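Local atomic coordinates of dihydrodipicolinate synthase (Bacillus clausii KSM-K16, PDB entry 3E96), a protein that probably acts as a lyase of the DapA family, condensing pyruvate with an aldehyde, as expected of a 4-hydroxy-tetrahydrodipicolinate synthase. Residues B[81-86]-B[106-111]; B[131-136]-B[158-163]. All blocks are in the same frame, centred on the assembly; numbering follows the deposited sequence.

Contact 1. Residues B[81-86]-B[106-111]; sequences RALVVA and GADAVM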
ATOM      1  N   ARG B  81     -18.277 -25.247   7.466  1.00 28.76           N
ATOM      2  CA  ARG B  81     -18.198 -25.809   6.118  1.00 26.78           C
ATOM      3  C   ARG B  81     -16.841 -25.639   5.430  1.00 26.39           C
ATOM      4  O   ARG B  81     -16.574 -26.276   4.412  1.00 24.81           O
ATOM      5  CB  ARG B  81     -19.289 -25.209   5.230  1.00 28.05           C
ATOM      6  CG  ARG B  81     -20.708 -25.633   5.605  1.00 28.88           C
ATOM      7  CD  ARG B  81     -21.732 -25.032   4.651  1.00 29.16           C
ATOM      8  NE  ARG B  81     -21.729 -23.571   4.694  1.00 29.87           N
ATOM      9  CZ  ARG B  81     -22.510 -22.800   3.944  1.00 30.28           C
ATOM     10  NH1 ARG B  81     -23.360 -23.348   3.089  1.00 30.94           N
ATOM     11  NH2 ARG B  81     -22.440 -21.479   4.047  1.00 30.80           N
ATOM     12  N   ALA B  82     -15.989 -24.778   5.973  1.00 23.42           N
ATOM     13  CA  ALA B  82     -14.675 -24.556   5.382  1.00 22.74           C
ATOM     14  C   ALA B  82     -13.750 -23.870   6.367  1.00 20.75           C
ATOM     15  O   ALA B  82     -14.199 -23.318   7.369  1.00 20.52           O
ATOM     16  CB  ALA B  82     -14.807 -23.701   4.110  1.00 20.82           C
ATOM     17  N   LEU B  83     -12.454 -23.920   6.089  1.00 19.77           N
ATOM     18  CA  LEU B  83     -11.481 -23.261   6.944  1.00 18.51           C
ATOM     19  C   LEU B  83     -11.593 -21.775   6.649  1.00 18.66           C
ATOM     20  O   LEU B  83     -11.772 -21.378   5.495  1.00 18.77           O
ATOM     21  CB  LEU B  83     -10.060 -23.732   6.624  1.00 20.00           C
ATOM     22  CG  LEU B  83      -9.679 -25.151   7.049  1.00 24.02           C
ATOM     23  CD1 LEU B  83      -8.266 -25.472   6.573  1.00 24.68           C
ATOM     24  CD2 LEU B  83      -9.773 -25.260   8.563  1.00 23.56           C
ATOM     25  N   VAL B  84     -11.499 -20.957   7.690  1.00 16.17           N
ATOM     26  CA  VAL B  84     -11.581 -19.512   7.537  1.00 15.19           C
ATOM     27  C   VAL B  84     -10.216 -18.906   7.838  1.00 14.41           C
ATOM     28  O   VAL B  84      -9.715 -19.019   8.954  1.00 14.83           O
ATOM     29  CB  VAL B  84     -12.630 -18.913   8.499  1.00 14.92           C
ATOM     30  CG1 VAL B  84     -12.642 -17.394   8.390  1.00 16.24           C
ATOM     31  CG2 VAL B  84     -14.006 -19.474   8.170  1.00 15.80           C
ATOM     32  N   VAL B  85      -9.615 -18.284   6.828  1.00 13.73           N
ATOM     33  CA  VAL B  85      -8.310 -17.651   6.968  1.00 13.00           C
ATOM     34  C   VAL B  85      -8.525 -16.144   6.896  1.00 14.44           C
ATOM     35  O   VAL B  85      -8.985 -15.624   5.881  1.00 14.46           O
ATOM     36  CB  VAL B  85      -7.362 -18.090   5.838  1.00 14.00           C
ATOM     37  CG1 VAL B  85      -6.002 -17.415   6.006  1.00 13.82           C
ATOM     38  CG2 VAL B  85      -7.227 -19.616   5.839  1.00 13.75           C
ATOM     39  N   ALA B  86      -8.194 -15.447   7.979  1.00 12.48           N
ATOM     40  CA  ALA B  86      -8.395 -14.006   8.046  1.00 13.00           C
ATOM     41  C   ALA B  86      -7.218 -13.159   7.571  1.00 12.44           C
ATOM     42  O   ALA B  86      -6.109 -13.259   8.097  1.00 12.28           O
ATOM     43  CB  ALA B  86      -8.771 -13.605   9.477  1.00 11.76           C
ATOM     44  N   GLY B 106     -13.152 -16.831  15.844  1.00 19.53           N
ATOM     45  CA  GLY B 106     -13.289 -18.226  15.466  1.00 20.18           C
ATOM     46  C   GLY B 106     -12.594 -18.599  14.168  1.00 20.41           C
ATOM     47  O   GLY B 106     -12.849 -19.670  13.617  1.00 20.48           O
ATOM     48  N   ALA B 107     -11.727 -17.722  13.665  1.00 19.26           N
ATOM     49  CA  ALA B 107     -10.998 -18.012  12.434  1.00 18.23           C
ATOM     50  C   ALA B 107     -10.044 -19.171  12.703  1.00 18.94           C
ATOM     51  O   ALA B 107      -9.700 -19.441  13.851  1.00 19.94           O
ATOM     52  CB  ALA B 107     -10.213 -16.788  11.979  1.00 19.00           C
ATOM     53  N   ASP B 108      -9.614 -19.844  11.640  1.00 17.47           N
ATOM     54  CA  ASP B 108      -8.709 -20.981  11.761  1.00 18.51           C
ATOM     55  C   ASP B 108      -7.253 -20.576  11.606  1.00 17.67           C
ATOM     56  O   ASP B 108      -6.351 -21.249  12.106  1.00 17.88           O
ATOM     57  CB  ASP B 108      -9.074 -22.029  10.714  1.00 18.88           C
ATOM     58  CG  ASP B 108     -10.464 -22.580  10.917  1.00 20.81           C
ATOM     59  OD1 ASP B 108     -10.677 -23.283  11.931  1.00 20.50           O
ATOM     60  OD2 ASP B 108     -11.346 -22.300  10.077  1.00 19.20           O
ATOM     61  N   ALA B 109      -7.028 -19.471  10.909  1.00 16.09           N
ATOM     62  CA  ALA B 109      -5.681 -18.971  10.688  1.00 16.88           C
ATOM     63  C   ALA B 109      -5.775 -17.553  10.148  1.00 15.87           C
ATOM     64  O   ALA B 109      -6.870 -17.045   9.912  1.00 15.88           O
ATOM     65  CB  ALA B 109      -4.952 -19.862   9.677  1.00 17.09           C
ATOM     66  N   VAL B 110      -4.623 -16.918   9.970  1.00 15.49           N
ATOM     67  CA  VAL B 110      -4.573 -15.574   9.409  1.00 14.13           C
ATOM     68  C   VAL B 110      -3.627 -15.571   8.218  1.00 13.99           C
ATOM     69  O   VAL B 110      -2.735 -16.420   8.122  1.00 13.54           O
ATOM     70  CB  VAL B 110      -4.045 -14.524  10.427  1.00 15.42           C
ATOM     71  CG1 VAL B 110      -5.001 -14.396  11.598  1.00 13.92           C
ATOM     72  CG2 VAL B 110      -2.646 -14.912  10.902  1.00 13.99           C
ATOM     73  N   MET B 111      -3.850 -14.638   7.297  1.00 11.91           N
ATOM     74  CA  MET B 111      -2.973 -14.464   6.145  1.00 13.02           C
ATOM     75  C   MET B 111      -2.426 -13.054   6.305  1.00 12.94           C
ATOM     76  O   MET B 111      -3.180 -12.078   6.317  1.00 13.44           O
ATOM     77  CB  MET B 111      -3.721 -14.553   4.808  1.00 13.63           C
ATOM     78  CG  MET B 111      -2.819 -14.207   3.593  1.00 14.97           C
ATOM     79  SD  MET B 111      -3.691 -13.993   2.020  1.00 10.85           S
ATOM     80  CE  MET B 111      -4.514 -12.434   2.306  1.00 18.69           C
TER
HETATM   81  O   HOH W   1     -13.853 -22.973  10.132  1.00 39.17           O
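The carboxylate of Asp108 reaches back and lies against the Leu83 CD2 branch and the Leu83-Val84 backbone. Its CG stands anti to the carbonyl carbon (chi1 -63°), which brings OD2 to 2.7 Å from Val84 N, in a nearly straight bond on the anti lone pair. Leu83 lies across this side chain, nearly perpendicular to it, with CD2 3.6 Å from Asp108 CG. OD2 also accepts a bond from a water that bridges to Ala82 O, so two donors grip one oxygen. In return Asp108 N makes a hydrogen bond to Val84 O at 2.8 Å, and Ala109 N adds a weak bond to the same oxygen. Further on, parallel pairing takes over: Ala86 N meets Ala109 O at 2.8 Å and Met111 N meets Ala86 O. Val85 CG1, anti to the backbone N, is the bump that rests on the Val110-Met111 peptide, 3.7 Å from Val110 C, and reaches Met111 CB. On the face that carries Ala86 and Val110, the methyl of Ala86 comes near that of Ala107, 4.3 Å between their CB atoms. Ala102 of helix 92-105 touches both, within a beta-alpha-beta crossover; strands 49-50 and 140-144 flank the pair in the parallel barrel.

Contact 2. Residues B[131-136]-B[158-163]; sequences DIIEAL and APLQNL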
ATOM      1  N   ASP B 131       7.707 -10.927  13.701  1.00 16.10           N
ATOM      2  CA  ASP B 131       7.122 -10.292  14.881  1.00 16.89           C
ATOM      3  C   ASP B 131       5.632 -10.574  15.025  1.00 16.97           C
ATOM      4  O   ASP B 131       5.148 -10.855  16.123  1.00 16.01           O
ATOM      5  CB  ASP B 131       7.342  -8.777  14.853  1.00 19.49           C
ATOM      6  CG  ASP B 131       8.794  -8.389  15.071  1.00 22.82           C
ATOM      7  OD1 ASP B 131       9.592  -9.252  15.493  1.00 23.11           O
ATOM      8  OD2 ASP B 131       9.130  -7.210  14.830  1.00 24.97           O
ATOM      9  N   ILE B 132       4.903 -10.490  13.919  1.00 15.45           N
ATOM     10  CA  ILE B 132       3.466 -10.736  13.940  1.00 15.97           C
ATOM     11  C   ILE B 132       3.138 -12.196  14.242  1.00 16.86           C
ATOM     12  O   ILE B 132       2.258 -12.489  15.053  1.00 17.32           O
ATOM     13  CB  ILE B 132       2.827 -10.335  12.592  1.00 15.77           C
ATOM     14  CG1 ILE B 132       2.956  -8.820  12.401  1.00 16.64           C
ATOM     15  CG2 ILE B 132       1.365 -10.785  12.543  1.00 16.46           C
ATOM     16  CD1 ILE B 132       2.617  -8.336  11.002  1.00 14.81           C
ATOM     17  N   ILE B 133       3.843 -13.112  13.587  1.00 16.00           N
ATOM     18  CA  ILE B 133       3.603 -14.535  13.803  1.00 16.31           C
ATOM     19  C   ILE B 133       3.912 -14.940  15.246  1.00 17.79           C
ATOM     20  O   ILE B 133       3.133 -15.655  15.874  1.00 18.16           O
ATOM     21  CB  ILE B 133       4.452 -15.392  12.833  1.00 16.02           C
ATOM     22  CG1 ILE B 133       3.985 -15.143  11.395  1.00 13.92           C
ATOM     23  CG2 ILE B 133       4.325 -16.873  13.178  1.00 17.24           C
ATOM     24  CD1 ILE B 133       4.831 -15.828  10.350  1.00 12.67           C
ATOM     25  N   GLU B 134       5.037 -14.475  15.778  1.00 18.25           N
ATOM     26  CA  GLU B 134       5.394 -14.825  17.149  1.00 20.05           C
ATOM     27  C   GLU B 134       4.419 -14.239  18.166  1.00 20.63           C
ATOM     28  O   GLU B 134       4.063 -14.901  19.141  1.00 20.52           O
ATOM     29  CB  GLU B 134       6.825 -14.377  17.468  1.00 19.60           C
ATOM     30  CG  GLU B 134       7.869 -14.993  16.546  1.00 22.35           C
ATOM     31  CD  GLU B 134       9.291 -14.829  17.054  1.00 25.11           C
ATOM     32  OE1 GLU B 134       9.634 -13.732  17.539  1.00 28.48           O
ATOM     33  OE2 GLU B 134      10.076 -15.795  16.954  1.00 24.90           O
ATOM     34  N   ALA B 135       3.976 -13.007  17.934  1.00 19.06           N
ATOM     35  CA  ALA B 135       3.038 -12.358  18.844  1.00 19.32           C
ATOM     36  C   ALA B 135       1.676 -13.047  18.841  1.00 19.22           C
ATOM     37  O   ALA B 135       1.047 -13.213  19.889  1.00 18.69           O
ATOM     38  CB  ALA B 135       2.876 -10.883  18.474  1.00 18.69           C
ATOM     39  N   LEU B 136       1.217 -13.455  17.662  1.00 18.08           N
ATOM     40  CA  LEU B 136      -0.084 -14.103  17.553  1.00 19.36           C
ATOM     41  C   LEU B 136      -0.110 -15.547  18.033  1.00 20.12           C
ATOM     42  O   LEU B 136      -1.114 -15.994  18.589  1.00 19.37           O
ATOM     43  CB  LEU B 136      -0.587 -14.051  16.107  1.00 18.36           C
ATOM     44  CG  LEU B 136      -1.003 -12.680  15.565  1.00 19.69           C
ATOM     45  CD1 LEU B 136      -1.424 -12.821  14.104  1.00 18.23           C
ATOM     46  CD2 LEU B 136      -2.153 -12.114  16.400  1.00 19.47           C
ATOM     47  N   ALA B 158      10.605 -19.922   7.490  1.00 15.89           N
ATOM     48  CA  ALA B 158      10.145 -21.311   7.468  1.00 16.22           C
ATOM     49  C   ALA B 158      10.157 -22.071   8.795  1.00 16.44           C
ATOM     50  O   ALA B 158       9.205 -22.781   9.104  1.00 16.97           O
ATOM     51  CB  ALA B 158      10.927 -22.097   6.422  1.00 16.49           C
ATOM     52  N   PRO B 159      11.230 -21.934   9.594  1.00 17.92           N
ATOM     53  CA  PRO B 159      11.320 -22.636  10.881  1.00 19.71           C
ATOM     54  C   PRO B 159      10.207 -22.323  11.878  1.00 20.16           C
ATOM     55  O   PRO B 159       9.920 -23.124  12.769  1.00 19.99           O
ATOM     56  CB  PRO B 159      12.692 -22.216  11.407  1.00 20.46           C
ATOM     57  CG  PRO B 159      13.476 -21.992  10.159  1.00 20.60           C
ATOM     58  CD  PRO B 159      12.492 -21.238   9.298  1.00 17.08           C
ATOM     59  N   LEU B 160       9.586 -21.157  11.746  1.00 19.42           N
ATOM     60  CA  LEU B 160       8.516 -20.787  12.668  1.00 19.86           C
ATOM     61  C   LEU B 160       7.420 -21.839  12.680  1.00 20.06           C
ATOM     62  O   LEU B 160       6.843 -22.168  11.644  1.00 18.89           O
ATOM     63  CB  LEU B 160       7.930 -19.423  12.293  1.00 17.43           C
ATOM     64  CG  LEU B 160       8.877 -18.233  12.454  1.00 18.43           C
ATOM     65  CD1 LEU B 160       8.220 -16.978  11.879  1.00 16.72           C
ATOM     66  CD2 LEU B 160       9.233 -18.043  13.932  1.00 18.04           C
ATOM     67  N   GLN B 161       7.140 -22.369  13.866  1.00 20.31           N
ATOM     68  CA  GLN B 161       6.116 -23.391  14.023  1.00 21.88           C
ATOM     69  C   GLN B 161       4.753 -22.977  13.483  1.00 21.16           C
ATOM     70  O   GLN B 161       4.036 -23.790  12.902  1.00 21.50           O
ATOM     71  CB  GLN B 161       5.981 -23.766  15.501  1.00 24.17           C
ATOM     72  CG  GLN B 161       7.065 -24.707  15.980  1.00 31.42           C
ATOM     73  CD  GLN B 161       6.939 -26.087  15.362  1.00 32.70           C
ATOM     74  OE1 GLN B 161       7.888 -26.870  15.364  1.00 36.73           O
ATOM     75  NE2 GLN B 161       5.755 -26.395  14.840  1.00 34.74           N
ATOM     76  N   ASN B 162       4.393 -21.712  13.668  1.00 19.66           N
ATOM     77  CA  ASN B 162       3.095 -21.250  13.209  1.00 20.19           C
ATOM     78  C   ASN B 162       3.004 -20.765  11.769  1.00 19.47           C
ATOM     79  O   ASN B 162       1.946 -20.317  11.337  1.00 20.86           O
ATOM     80  CB  ASN B 162       2.559 -20.193  14.172  1.00 20.96           C
ATOM     81  CG  ASN B 162       2.048 -20.807  15.459  1.00 22.88           C
ATOM     82  OD1 ASN B 162       2.296 -20.298  16.552  1.00 24.93           O
ATOM     83  ND2 ASN B 162       1.318 -21.912  15.332  1.00 21.91           N
ATOM     84  N   LEU B 163       4.104 -20.837  11.024  1.00 18.42           N
ATOM     85  CA  LEU B 163       4.044 -20.448   9.617  1.00 17.38           C
ATOM     86  C   LEU B 163       3.610 -21.735   8.921  1.00 16.74           C
ATOM     87  O   LEU B 163       4.401 -22.677   8.787  1.00 16.34           O
ATOM     88  CB  LEU B 163       5.410 -19.998   9.091  1.00 16.09           C
ATOM     89  CG  LEU B 163       5.386 -19.604   7.607  1.00 15.83           C
ATOM     90  CD1 LEU B 163       4.511 -18.369   7.422  1.00 13.41           C
ATOM     91  CD2 LEU B 163       6.788 -19.329   7.111  1.00 17.13           C
TER
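Ile133 meets Leu160 and Asn162 of the loop before strand 163-168, and Leu163, where that strand begins. From CB, which lies 4.2 Å from Leu160 CD1, the side chain splits. The CG2 branch rests 3.9 Å from Asn162 CB, the two side chains running antiparallel alongside one another, and also lies 4.1 Å from Leu160 CD1. The other branch runs through CG1, anti to the carbonyl carbon (chi1 -66°), and its extended chi2 carries CD1 out to two leucine methyls, which touch it from directions about a right angle apart. There CD1 meets Leu160 CD1 at 3.9 Å and Leu163 CD1 at the same distance. Leu160 thus touches Ile133 with one methyl, while its second, CD2, approaches Glu134 OE2 to 3.9 Å at the more exposed margin. An alanine in place of Ile133 would probably open a gap between the helix and segment 158-163, leaving the CD1 methyls of Leu160 and Leu163 without their shared partner. A type I turn from Leu160 to Leu163 is closed by a backbone bond from Leu163 N to Leu160 O. Helix 122-136, which follows the fourth strand of the (beta/alpha)8 barrel, thus packs against the loop leading from helix 152-157 into the sixth, 163-168.

In the fold
Contact 1 belongs to the barrel wall and is mostly buried, whereas contact 2 lies farther out, partly buried, between a surrounding helix and a loop. Backbone hydrogen bonds and a carboxylate dominate 81-86 with 106-111; 131-136 with 158-163 are held mainly by aliphatic side chains, with Glu134 OE2 and Asn162 CB coming as near. The two share no helix or strand, but strand 109-112 leads into helix 122-136, and they meet where Val110 CG2 packs 4.0 Å from Leu136 CD1. Their relation to the predicted active site differs too: between nearest side-chain atoms, Met111 is about 3 Å from Lys167, Leu163 about 10 Å.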